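Local coordinates for iron-regulated outer membrane protein (Neisseria meningitidis, PDB 4B7O), which transports iron across the outer membrane as a TonB-dependent transporter, probably by siderophore uptake, at residues 456-469 and 480-493. Sequence-based numbering, arbitrary orientation.
Sequences DGFTLTGGLRYDRF and SSSNLNPSFGVIWQ
Tyr-466 lies across Leu-484 and Ser-482 on the face of an antiparallel beta hairpin that probably looks outward, toward the membrane. From CB, its CG stands anti to the backbone N (chi1 -177°), which leads the ring toward 480-493. CD1 meets CD2 of Leu-484 at 3.6 Å, and that methyl sits at the ring edge. The second neighbour of CD1 is the backbone O of Asn-483. Further out, CE1 and CZ run alongside CB of Ser-482. At the tip, OH of Tyr-466 accepts a weak hydrogen bond from OG of Ser-482 at 3.1 Å. The same face is otherwise largely apolar. CD1 of Leu-484 packs against CG of Leu-464, and CD2 of Leu-460 touches CG1 of Val-490 at 3.6 Å. CD2 of Phe-458 meets CE3 of Trp-492 at 3.8 Å, with the two side chains crossing at about a right angle.

On the opposite face, a polar cluster gathers round Arg-465. Its NE forms a salt bridge with OD1 of Asp-467 at 2.8 Å, on the syn side but tilted out of the carboxylate plane. ND2 of Asn-485 gives that same OD1 a weak, bent bond at 3.0 Å and also bonds OG of Ser-508. OD1 of Asn-485 accepts from NE of Arg-536. The arginine is held further by Asn-383 and by the backbone O of Ala-156, in the plug domain that fills the barrel, so this face looks inward. Backbone bonds join the strands from Gly-457 to Phe-469.

The hairpin is part of the transmembrane beta-barrel. Strand 441-455 pairs with the other edge of 458-472, and strand 498-509 continues the wall beyond 478-493.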
# COMPACT_ATOMS: atom_id res chain seq x y z
N ASP A 456 23.92 27.15 -1.82
CA ASP A 456 23.03 28.32 -1.71
C ASP A 456 21.66 28.15 -2.33
O ASP A 456 21.27 28.90 -3.25
CB ASP A 456 23.67 29.60 -2.30
CG ASP A 456 24.98 29.96 -1.63
OD1 ASP A 456 24.98 30.23 -0.39
OD2 ASP A 456 26.02 29.97 -2.34
N GLY A 457 20.92 27.18 -1.80
CA GLY A 457 19.53 26.96 -2.15
C GLY A 457 19.33 26.11 -3.37
O GLY A 457 18.21 25.89 -3.76
N PHE A 458 20.40 25.67 -4.01
CA PHE A 458 20.27 24.85 -5.21
C PHE A 458 20.76 23.42 -4.93
O PHE A 458 21.96 23.21 -4.67
CB PHE A 458 21.10 25.37 -6.37
CG PHE A 458 20.70 24.72 -7.69
CD1 PHE A 458 21.24 23.50 -8.08
CD2 PHE A 458 19.66 25.29 -8.47
CE1 PHE A 458 20.80 22.89 -9.25
CE2 PHE A 458 19.24 24.71 -9.64
CZ PHE A 458 19.79 23.50 -10.03
N THR A 459 19.86 22.43 -5.02
CA THR A 459 20.23 21.04 -4.68
C THR A 459 20.13 20.15 -5.88
O THR A 459 19.09 20.09 -6.54
CB THR A 459 19.45 20.44 -3.51
OG1 THR A 459 19.43 21.37 -2.42
CG2 THR A 459 20.16 19.22 -3.01
N LEU A 460 21.20 19.47 -6.21
CA LEU A 460 21.17 18.62 -7.38
C LEU A 460 21.42 17.23 -6.81
O LEU A 460 22.21 17.07 -5.87
CB LEU A 460 22.31 18.99 -8.28
CG LEU A 460 22.41 18.51 -9.71
CD1 LEU A 460 23.67 17.75 -10.00
CD2 LEU A 460 21.18 17.79 -10.29
N THR A 461 20.75 16.25 -7.40
CA THR A 461 20.77 14.87 -6.97
C THR A 461 20.92 14.01 -8.22
O THR A 461 20.12 14.13 -9.16
CB THR A 461 19.43 14.56 -6.26
OG1 THR A 461 19.31 15.40 -5.10
CG2 THR A 461 19.35 13.11 -5.83
N GLY A 462 21.94 13.17 -8.28
CA GLY A 462 22.08 12.31 -9.47
C GLY A 462 22.32 10.91 -8.92
O GLY A 462 22.93 10.73 -7.85
N GLY A 463 21.85 9.90 -9.62
CA GLY A 463 22.13 8.59 -9.08
C GLY A 463 21.98 7.50 -10.05
O GLY A 463 21.36 7.69 -11.12
N LEU A 464 22.50 6.33 -9.70
CA LEU A 464 22.40 5.19 -10.63
C LEU A 464 22.10 3.94 -9.81
O LEU A 464 22.61 3.81 -8.70
CB LEU A 464 23.74 5.01 -11.37
CG LEU A 464 23.88 4.06 -12.56
CD1 LEU A 464 22.76 4.25 -13.60
CD2 LEU A 464 25.25 4.28 -13.21
N ARG A 465 21.27 3.06 -10.37
CA ARG A 465 20.98 1.77 -9.76
C ARG A 465 21.26 0.67 -10.72
O ARG A 465 20.93 0.77 -11.90
CB ARG A 465 19.49 1.59 -9.43
CG ARG A 465 19.06 2.31 -8.22
CD ARG A 465 17.58 2.01 -7.98
NE ARG A 465 17.38 0.61 -7.58
CZ ARG A 465 17.67 0.15 -6.37
NH1 ARG A 465 18.14 0.96 -5.39
NH2 ARG A 465 17.49 -1.14 -6.14
N TYR A 466 21.76 -0.42 -10.16
CA TYR A 466 21.87 -1.66 -10.87
C TYR A 466 20.83 -2.62 -10.28
O TYR A 466 20.90 -2.95 -9.12
CB TYR A 466 23.30 -2.20 -10.67
CG TYR A 466 23.47 -3.45 -11.44
CD1 TYR A 466 23.29 -3.44 -12.82
CD2 TYR A 466 23.70 -4.66 -10.79
CE1 TYR A 466 23.38 -4.59 -13.55
CE2 TYR A 466 23.80 -5.84 -11.53
CZ TYR A 466 23.63 -5.79 -12.90
OH TYR A 466 23.73 -6.94 -13.65
N ASP A 467 19.84 -3.02 -11.06
CA ASP A 467 18.74 -3.85 -10.56
C ASP A 467 18.80 -5.18 -11.27
O ASP A 467 18.74 -5.20 -12.51
CB ASP A 467 17.38 -3.21 -10.88
CG ASP A 467 16.91 -2.21 -9.80
OD1 ASP A 467 17.24 -1.00 -9.90
OD2 ASP A 467 16.15 -2.63 -8.88
N ARG A 468 18.94 -6.27 -10.51
CA ARG A 468 19.02 -7.63 -11.08
C ARG A 468 17.91 -8.52 -10.51
O ARG A 468 17.76 -8.63 -9.27
CB ARG A 468 20.39 -8.24 -10.77
CG ARG A 468 20.58 -9.63 -11.37
CD ARG A 468 21.99 -9.91 -11.88
NE ARG A 468 22.08 -11.29 -12.40
CZ ARG A 468 21.84 -11.66 -13.66
NH1 ARG A 468 21.52 -10.76 -14.59
NH2 ARG A 468 21.93 -12.95 -14.00
N PHE A 469 17.15 -9.17 -11.38
CA PHE A 469 16.26 -10.20 -10.88
C PHE A 469 16.51 -11.64 -11.34
O PHE A 469 17.09 -11.88 -12.41
CB PHE A 469 14.82 -9.79 -11.10
CG PHE A 469 14.31 -10.06 -12.46
CD1 PHE A 469 13.82 -11.34 -12.79
CD2 PHE A 469 14.24 -9.05 -13.41
CE1 PHE A 469 13.30 -11.61 -14.05
CE2 PHE A 469 13.70 -9.30 -14.67
CZ PHE A 469 13.24 -10.58 -14.99
N SER A 480 16.48 -14.61 -15.81
CA SER A 480 17.04 -13.39 -15.23
C SER A 480 17.06 -12.18 -16.17
O SER A 480 16.75 -12.26 -17.38
CB SER A 480 18.46 -13.62 -14.74
OG SER A 480 18.50 -14.60 -13.72
N SER A 481 17.42 -11.03 -15.60
CA SER A 481 17.66 -9.82 -16.38
C SER A 481 18.28 -8.89 -15.41
O SER A 481 18.31 -9.17 -14.20
CB SER A 481 16.37 -9.20 -16.90
OG SER A 481 16.56 -8.70 -18.22
N SER A 482 18.84 -7.81 -15.94
CA SER A 482 19.31 -6.74 -15.09
C SER A 482 19.12 -5.48 -15.90
O SER A 482 18.92 -5.56 -17.12
CB SER A 482 20.76 -6.95 -14.68
OG SER A 482 21.54 -7.19 -15.82
N ASN A 483 19.11 -4.34 -15.22
CA ASN A 483 18.97 -3.06 -15.90
C ASN A 483 19.81 -2.04 -15.12
O ASN A 483 20.04 -2.20 -13.91
CB ASN A 483 17.51 -2.56 -15.93
CG ASN A 483 16.52 -3.51 -16.56
OD1 ASN A 483 16.37 -4.65 -16.13
ND2 ASN A 483 15.77 -3.02 -17.55
N LEU A 484 20.26 -0.99 -15.80
CA LEU A 484 20.87 0.19 -15.14
C LEU A 484 19.83 1.31 -15.09
O LEU A 484 19.22 1.64 -16.11
CB LEU A 484 22.10 0.68 -15.94
CG LEU A 484 23.50 0.21 -15.51
CD1 LEU A 484 23.90 0.62 -14.10
CD2 LEU A 484 23.64 -1.30 -15.64
N ASN A 485 19.63 1.90 -13.93
CA ASN A 485 18.61 2.92 -13.84
C ASN A 485 19.15 4.24 -13.34
O ASN A 485 19.56 4.33 -12.17
CB ASN A 485 17.46 2.46 -12.96
CG ASN A 485 16.83 1.18 -13.45
OD1 ASN A 485 16.18 1.10 -14.52
ND2 ASN A 485 16.96 0.19 -12.63
N PRO A 486 19.18 5.26 -14.23
CA PRO A 486 19.77 6.55 -13.92
C PRO A 486 18.74 7.51 -13.44
O PRO A 486 17.64 7.53 -13.96
CB PRO A 486 20.31 7.02 -15.27
CG PRO A 486 19.44 6.39 -16.28
CD PRO A 486 19.00 5.08 -15.68
N SER A 487 19.07 8.31 -12.45
CA SER A 487 18.09 9.29 -12.04
C SER A 487 18.74 10.62 -11.67
O SER A 487 19.86 10.63 -11.12
CB SER A 487 17.30 8.74 -10.85
OG SER A 487 18.13 8.64 -9.70
N PHE A 488 18.03 11.73 -11.92
CA PHE A 488 18.45 13.03 -11.36
C PHE A 488 17.28 13.94 -11.06
O PHE A 488 16.22 13.83 -11.64
CB PHE A 488 19.57 13.71 -12.25
CG PHE A 488 19.07 14.34 -13.57
CD1 PHE A 488 18.23 13.66 -14.42
CD2 PHE A 488 19.46 15.63 -13.93
CE1 PHE A 488 17.76 14.25 -15.60
CE2 PHE A 488 19.01 16.24 -15.10
CZ PHE A 488 18.17 15.54 -15.95
N GLY A 489 17.45 14.83 -10.12
CA GLY A 489 16.44 15.81 -9.83
C GLY A 489 17.07 17.04 -9.22
O GLY A 489 18.23 17.01 -8.77
N VAL A 490 16.35 18.16 -9.23
CA VAL A 490 16.88 19.34 -8.57
C VAL A 490 15.88 19.90 -7.59
O VAL A 490 14.70 19.80 -7.80
CB VAL A 490 17.36 20.41 -9.57
CG1 VAL A 490 18.25 19.79 -10.65
CG2 VAL A 490 16.17 21.11 -10.25
N ILE A 491 16.33 20.47 -6.49
CA ILE A 491 15.44 21.31 -5.74
C ILE A 491 16.02 22.69 -5.69
O ILE A 491 17.16 22.83 -5.36
CB ILE A 491 15.20 20.77 -4.34
CG1 ILE A 491 14.31 19.53 -4.46
CG2 ILE A 491 14.51 21.80 -3.45
CD1 ILE A 491 14.72 18.41 -3.52
N TRP A 492 15.22 23.70 -6.05
CA TRP A 492 15.63 25.11 -6.09
C TRP A 492 14.88 25.86 -5.05
O TRP A 492 13.67 26.02 -5.13
CB TRP A 492 15.34 25.70 -7.49
CG TRP A 492 15.55 27.19 -7.67
CD1 TRP A 492 14.76 28.07 -8.39
CD2 TRP A 492 16.63 28.04 -7.11
NE1 TRP A 492 15.26 29.34 -8.35
CE2 TRP A 492 16.39 29.39 -7.61
CE3 TRP A 492 17.76 27.82 -6.34
CZ2 TRP A 492 17.24 30.47 -7.31
CZ3 TRP A 492 18.60 28.90 -6.05
CH2 TRP A 492 18.36 30.20 -6.54
N GLN A 493 15.59 26.32 -4.05
CA GLN A 493 14.95 27.16 -3.06
C GLN A 493 15.45 28.63 -3.06
O GLN A 493 16.39 28.97 -2.37
CB GLN A 493 15.15 26.50 -1.71
CG GLN A 493 14.41 27.26 -0.65
CD GLN A 493 13.77 26.37 0.41
OE1 GLN A 493 14.15 25.17 0.63
NE2 GLN A 493 12.78 26.97 1.09
O HOH W 1 16.22 -5.74 -13.73